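PDB 6VOW: multicopper oxidase from Pseudomonas thermotolerans, which probably oxidises phenolic and other small reducing substrates in the manner of a laccase, using bound copper ions to pass the electrons to dioxygen. Local coordinates for residues N235-G248 with E259-R273. Numbering follows the deposited sequence.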
loop_
_atom_site.group_PDB
_atom_site.type_symbol
_atom_site.label_atom_id
_atom_site.label_comp_id
_atom_site.label_asym_id
_atom_site.label_seq_id
_atom_site.Cartn_x
_atom_site.Cartn_y
_atom_site.Cartn_z
ATOM N N ASN A 235 -11.075 2.782 12.945
ATOM C CA ASN A 235 -12.266 3.439 13.436
ATOM C C ASN A 235 -11.715 4.520 14.296
ATOM O O ASN A 235 -10.578 4.372 14.772
ATOM C CB ASN A 235 -13.214 2.440 14.140
ATOM C CG ASN A 235 -12.591 1.799 15.341
ATOM O OD1 ASN A 235 -11.986 0.720 15.265
ATOM N ND2 ASN A 235 -12.745 2.438 16.464
ATOM N N LEU A 236 -12.442 5.640 14.395
ATOM C CA LEU A 236 -11.951 6.819 15.196
ATOM C C LEU A 236 -13.132 7.391 16.006
ATOM O O LEU A 236 -13.741 8.382 15.614
ATOM C CB LEU A 236 -11.344 7.866 14.256
ATOM C CG LEU A 236 -10.228 8.824 14.702
ATOM C CD1 LEU A 236 -10.111 9.901 13.606
ATOM C CD2 LEU A 236 -10.442 9.440 16.052
ATOM N N PRO A 237 -13.478 6.746 17.140
ATOM C CA PRO A 237 -14.774 7.097 17.709
ATOM C C PRO A 237 -14.788 8.484 18.169
ATOM O O PRO A 237 -13.807 8.924 18.705
ATOM C CB PRO A 237 -14.920 6.155 18.918
ATOM C CG PRO A 237 -13.770 5.221 18.857
ATOM C CD PRO A 237 -12.722 5.816 17.990
ATOM N N GLY A 238 -15.875 9.201 17.944
ATOM C CA GLY A 238 -15.939 10.604 18.454
ATOM C C GLY A 238 -15.674 11.693 17.423
ATOM O O GLY A 238 -16.376 12.662 17.364
ATOM N N ALA A 239 -14.641 11.548 16.616
ATOM C CA ALA A 239 -14.206 12.640 15.743
ATOM C C ALA A 239 -15.060 12.606 14.511
ATOM O O ALA A 239 -15.606 11.549 14.180
ATOM C CB ALA A 239 -12.754 12.470 15.363
ATOM N N GLU A 240 -15.219 13.756 13.849
ATOM C CA GLU A 240 -15.832 13.814 12.496
ATOM C C GLU A 240 -14.733 13.496 11.562
ATOM O O GLU A 240 -13.782 14.268 11.495
ATOM C CB GLU A 240 -16.225 15.226 12.078
ATOM C CG GLU A 240 -17.585 15.698 12.463
ATOM C CD GLU A 240 -17.825 16.984 11.743
ATOM O OE1 GLU A 240 -17.151 17.974 12.143
ATOM O OE2 GLU A 240 -18.610 16.957 10.744
ATOM N N ALA A 241 -14.856 12.425 10.806
ATOM C CA ALA A 241 -13.783 12.009 9.912
ATOM C C ALA A 241 -14.377 11.659 8.558
ATOM O O ALA A 241 -15.445 11.056 8.469
ATOM C CB ALA A 241 -12.978 10.854 10.532
ATOM N N ARG A 242 -13.730 12.143 7.512
ATOM C CA ARG A 242 -14.212 11.937 6.151
ATOM C C ARG A 242 -13.141 11.349 5.289
ATOM O O ARG A 242 -12.035 11.748 5.310
ATOM C CB ARG A 242 -14.656 13.266 5.559
ATOM C CG ARG A 242 -15.927 13.729 6.197
ATOM C CD ARG A 242 -16.267 15.131 5.785
ATOM N NE ARG A 242 -17.700 15.324 5.875
ATOM C CZ ARG A 242 -18.550 15.466 4.837
ATOM N NH1 ARG A 242 -18.133 15.452 3.554
ATOM N NH2 ARG A 242 -19.859 15.625 5.080
ATOM N N LEU A 243 -13.498 10.357 4.520
ATOM C CA LEU A 243 -12.627 9.787 3.587
ATOM C C LEU A 243 -12.577 10.712 2.373
ATOM O O LEU A 243 -13.597 11.139 1.905
ATOM C CB LEU A 243 -13.140 8.422 3.239
ATOM C CG LEU A 243 -13.061 7.444 4.429
ATOM C CD1 LEU A 243 -13.761 6.148 4.051
ATOM C CD2 LEU A 243 -11.619 7.164 4.782
ATOM N N TYR A 244 -11.374 11.026 1.921
ATOM C CA TYR A 244 -11.191 11.839 0.701
ATOM C C TYR A 244 -10.516 11.129 -0.423
ATOM O O TYR A 244 -10.591 11.581 -1.604
ATOM C CB TYR A 244 -10.373 13.054 1.006
ATOM C CG TYR A 244 -11.181 14.247 1.452
ATOM C CD1 TYR A 244 -11.952 14.182 2.591
ATOM C CD2 TYR A 244 -11.229 15.382 0.700
ATOM C CE1 TYR A 244 -12.710 15.272 3.014
ATOM C CE2 TYR A 244 -11.965 16.473 1.076
ATOM C CZ TYR A 244 -12.678 16.426 2.235
ATOM O OH TYR A 244 -13.360 17.506 2.559
ATOM N N ALA A 245 -9.788 10.079 -0.085
ATOM C CA ALA A 245 -9.145 9.255 -1.093
ATOM C C ALA A 245 -8.783 7.897 -0.581
ATOM O O ALA A 245 -8.403 7.743 0.586
ATOM C CB ALA A 245 -7.866 9.905 -1.555
ATOM N N LEU A 246 -8.792 6.950 -1.507
ATOM C CA LEU A 246 -8.454 5.522 -1.217
ATOM C C LEU A 246 -7.427 4.992 -2.202
ATOM O O LEU A 246 -7.641 5.034 -3.478
ATOM C CB LEU A 246 -9.683 4.661 -1.284
ATOM C CG LEU A 246 -10.981 5.171 -0.725
ATOM C CD1 LEU A 246 -12.146 4.225 -1.136
ATOM C CD2 LEU A 246 -10.854 5.357 0.777
ATOM N N ASP A 247 -6.303 4.543 -1.625
ATOM C CA ASP A 247 -5.247 3.884 -2.373
ATOM C C ASP A 247 -4.764 4.866 -3.460
ATOM O O ASP A 247 -4.638 4.539 -4.625
ATOM C CB ASP A 247 -5.789 2.561 -2.924
ATOM C CG ASP A 247 -6.498 1.719 -1.819
ATOM O OD1 ASP A 247 -5.919 1.506 -0.768
ATOM O OD2 ASP A 247 -7.675 1.351 -1.976
ATOM N N GLY A 248 -4.507 6.084 -3.009
ATOM C CA GLY A 248 -3.964 7.197 -3.849
ATOM C C GLY A 248 -4.899 7.795 -4.901
ATOM O O GLY A 248 -4.436 8.436 -5.856
ATOM N N GLU A 259 -16.174 1.901 10.507
ATOM C CA GLU A 259 -14.823 1.413 10.375
ATOM C C GLU A 259 -14.372 1.438 8.956
ATOM O O GLU A 259 -15.172 1.509 8.030
ATOM C CB GLU A 259 -14.646 0.013 11.024
ATOM C CG GLU A 259 -15.690 -1.003 10.601
ATOM C CD GLU A 259 -15.471 -2.361 11.254
ATOM O OE1 GLU A 259 -14.827 -2.467 12.339
ATOM O OE2 GLU A 259 -15.961 -3.324 10.641
ATOM N N TYR A 260 -13.086 1.501 8.758
ATOM C CA TYR A 260 -12.599 1.295 7.403
ATOM C C TYR A 260 -11.579 0.152 7.459
ATOM O O TYR A 260 -10.676 0.193 8.273
ATOM C CB TYR A 260 -12.006 2.582 6.853
ATOM C CG TYR A 260 -11.589 2.402 5.434
ATOM C CD1 TYR A 260 -10.329 1.886 5.121
ATOM C CD2 TYR A 260 -12.448 2.736 4.383
ATOM C CE1 TYR A 260 -9.935 1.719 3.810
ATOM C CE2 TYR A 260 -12.046 2.576 3.107
ATOM C CZ TYR A 260 -10.759 2.077 2.828
ATOM O OH TYR A 260 -10.371 1.856 1.518
ATOM N N TRP A 261 -11.724 -0.834 6.602
ATOM C CA TRP A 261 -10.817 -2.001 6.589
ATOM C C TRP A 261 -9.636 -1.702 5.702
ATOM O O TRP A 261 -9.730 -1.760 4.451
ATOM C CB TRP A 261 -11.532 -3.262 6.076
ATOM C CG TRP A 261 -12.537 -3.834 7.059
ATOM C CD1 TRP A 261 -13.442 -3.141 7.785
ATOM C CD2 TRP A 261 -12.727 -5.204 7.404
ATOM N NE1 TRP A 261 -14.192 -3.967 8.539
ATOM C CE2 TRP A 261 -13.769 -5.250 8.345
ATOM C CE3 TRP A 261 -12.100 -6.387 7.038
ATOM C CZ2 TRP A 261 -14.232 -6.442 8.898
ATOM C CZ3 TRP A 261 -12.539 -7.575 7.586
ATOM C CH2 TRP A 261 -13.598 -7.598 8.508
ATOM N N LEU A 262 -8.535 -1.343 6.331
ATOM C CA LEU A 262 -7.330 -0.959 5.645
ATOM C C LEU A 262 -6.519 -2.204 5.549
ATOM O O LEU A 262 -5.825 -2.587 6.506
ATOM C CB LEU A 262 -6.504 0.078 6.478
ATOM C CG LEU A 262 -5.390 0.836 5.710
ATOM C CD1 LEU A 262 -6.095 1.634 4.699
ATOM C CD2 LEU A 262 -4.668 1.841 6.571
ATOM N N GLY A 263 -6.617 -2.845 4.421
ATOM C CA GLY A 263 -5.753 -3.968 4.125
ATOM C C GLY A 263 -4.289 -3.661 3.890
ATOM O O GLY A 263 -3.906 -2.529 3.680
ATOM N N PRO A 264 -3.459 -4.701 3.883
ATOM C CA PRO A 264 -2.017 -4.468 3.634
ATOM C C PRO A 264 -1.818 -3.789 2.290
ATOM O O PRO A 264 -2.497 -4.139 1.246
ATOM C CB PRO A 264 -1.412 -5.859 3.694
ATOM C CG PRO A 264 -2.439 -6.730 4.389
ATOM C CD PRO A 264 -3.769 -6.138 4.094
ATOM N N GLY A 265 -1.003 -2.739 2.335
ATOM C CA GLY A 265 -0.743 -1.968 1.124
ATOM C C GLY A 265 -1.815 -1.002 0.674
ATOM O O GLY A 265 -1.699 -0.382 -0.393
ATOM N N MET A 266 -2.844 -0.835 1.495
ATOM C CA MET A 266 -3.841 0.162 1.266
ATOM C C MET A 266 -3.561 1.424 2.004
ATOM O O MET A 266 -2.904 1.473 3.013
ATOM C CB MET A 266 -5.231 -0.365 1.648
ATOM C CG MET A 266 -5.645 -1.513 0.727
ATOM S SD MET A 266 -7.161 -2.276 1.328
ATOM C CE MET A 266 -8.453 -1.228 0.744
ATOM N N ARG A 267 -4.112 2.480 1.471
ATOM C CA ARG A 267 -3.935 3.791 2.076
ATOM C C ARG A 267 -5.227 4.539 1.992
ATOM O O ARG A 267 -6.073 4.281 1.147
ATOM C CB ARG A 267 -2.884 4.549 1.252
ATOM C CG ARG A 267 -1.521 3.926 1.167
ATOM C CD ARG A 267 -1.360 3.005 -0.017
ATOM N NE ARG A 267 -1.488 3.628 -1.359
ATOM C CZ ARG A 267 -1.870 2.949 -2.429
ATOM N NH1 ARG A 267 -2.247 1.679 -2.327
ATOM N NH2 ARG A 267 -1.968 3.546 -3.589
ATOM N N ILE A 268 -5.347 5.538 2.827
ATOM C CA ILE A 268 -6.458 6.448 2.762
ATOM C C ILE A 268 -5.970 7.813 3.166
ATOM O O ILE A 268 -5.017 7.974 3.940
ATOM C CB ILE A 268 -7.634 6.070 3.747
ATOM C CG1 ILE A 268 -7.227 5.974 5.248
ATOM C CG2 ILE A 268 -8.246 4.763 3.329
ATOM C CD1 ILE A 268 -8.413 5.629 6.115
ATOM N N ASP A 269 -6.701 8.794 2.695
ATOM C CA ASP A 269 -6.611 10.139 3.292
ATOM C C ASP A 269 -7.885 10.262 4.059
ATOM O O ASP A 269 -8.976 10.119 3.490
ATOM C CB ASP A 269 -6.647 11.201 2.250
ATOM C CG ASP A 269 -5.327 11.376 1.532
ATOM O OD1 ASP A 269 -4.288 11.506 2.204
ATOM O OD2 ASP A 269 -5.352 11.434 0.283
ATOM N N LEU A 270 -7.720 10.561 5.329
ATOM C CA LEU A 270 -8.758 10.582 6.266
ATOM C C LEU A 270 -8.695 12.007 6.769
ATOM O O LEU A 270 -7.712 12.370 7.436
ATOM C CB LEU A 270 -8.493 9.512 7.360
ATOM C CG LEU A 270 -9.560 9.512 8.462
ATOM C CD1 LEU A 270 -10.964 9.520 7.902
ATOM C CD2 LEU A 270 -9.438 8.397 9.441
ATOM N N ALA A 271 -9.645 12.839 6.364
ATOM C CA ALA A 271 -9.704 14.211 6.934
ATOM C C ALA A 271 -10.486 14.228 8.194
ATOM O O ALA A 271 -11.666 13.773 8.208
ATOM C CB ALA A 271 -10.335 15.167 6.002
ATOM N N VAL A 272 -9.873 14.804 9.234
ATOM C CA VAL A 272 -10.417 14.747 10.566
ATOM C C VAL A 272 -10.618 16.196 11.071
ATOM O O VAL A 272 -9.692 17.014 11.017
ATOM C CB VAL A 272 -9.433 14.012 11.503
ATOM C CG1 VAL A 272 -9.864 14.075 12.967
ATOM C CG2 VAL A 272 -9.380 12.547 11.107
ATOM N N ARG A 273 -11.801 16.496 11.577
ATOM C CA ARG A 273 -11.964 17.724 12.342
ATOM C C ARG A 273 -11.442 17.456 13.695
ATOM O O ARG A 273 -11.969 16.607 14.429
ATOM C CB ARG A 273 -13.383 18.162 12.459
ATOM C CG ARG A 273 -13.557 19.444 13.378
ATOM C CD ARG A 273 -12.993 20.639 12.702
ATOM N NE ARG A 273 -13.761 20.906 11.499
ATOM C CZ ARG A 273 -13.645 21.995 10.735
ATOM N NH1 ARG A 273 -12.782 23.021 11.002
ATOM N NH2 ARG A 273 -14.418 22.053 9.665
HETATM O O HOH W 1 -16.640 20.337 11.196
HETATM O O HOH W 2 -7.726 2.060 1.076
#
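Arg242 and Ala271 exchange two main-chain hydrogen bonds, Arg242 N reaching Ala271 O at 2.7 Å, and so pair strands 240-246 and 267-273 as antiparallel neighbours in one sheet of the middle cupredoxin-like domain. The register then slips by one residue at a beta bulge, where Tyr244 N points almost straight at Asp269 O (177°) and Asp269 N turns to Ala245 O; Ala245 N is left buried without a partner.

Apolar side chains cover the sheet face turned to the domain interior. Leu270, its CG anti to the backbone N (chi1 178°), sets CD1 3.6 Å from Ala241 CB, where a bare methyl suits the close strands. Leu243 forks, CD1 meeting Tyr260 CD2 and CD2 meeting Ile268 CD1. From the loop before strand 240-246, Leu236 CD1 meets Val272 CG2 tip to tip at 3.7 Å. Tyr260 and Leu236 thus link this sheet to the facing one.

Polar groups gather at the Asp247 end. Asp247 OD1 accepts Arg267 N at 3.0 Å on its anti side, while Asp247 N binds Arg267 O from above the carbonyl plane. Water 2 donates to Asp247 OD1 and Arg267 O and is hydrogen-bonded to Tyr260 OH (2.7 Å). Bends at chi2 and chi3 fold Arg267 back, laying one guanidinium face over Asp247 CA. Arg267 NH1 donates in the guanidinium plane to Gly265 O, in a type II turn whose positive phi there suits glycine; Asn132 and Asp413 take NE and NH2, while Thr412 binds Asp247 OD2. At the other end, water 1 joins Glu240 OE1 to Arg273 NE, the latter weakly; Gly216 and Gly303 carbonyls hold Arg273 NH1.

The Arg267 side chain lies about 7 Å from the bound Cu-O-Cu linkage. Asp247 OD1, gripped by a backbone N-H and a water, lies well out of the guanidinium plane, so its long salt bridge to Arg267 NH1 (4.0 Å) is charge attraction alone.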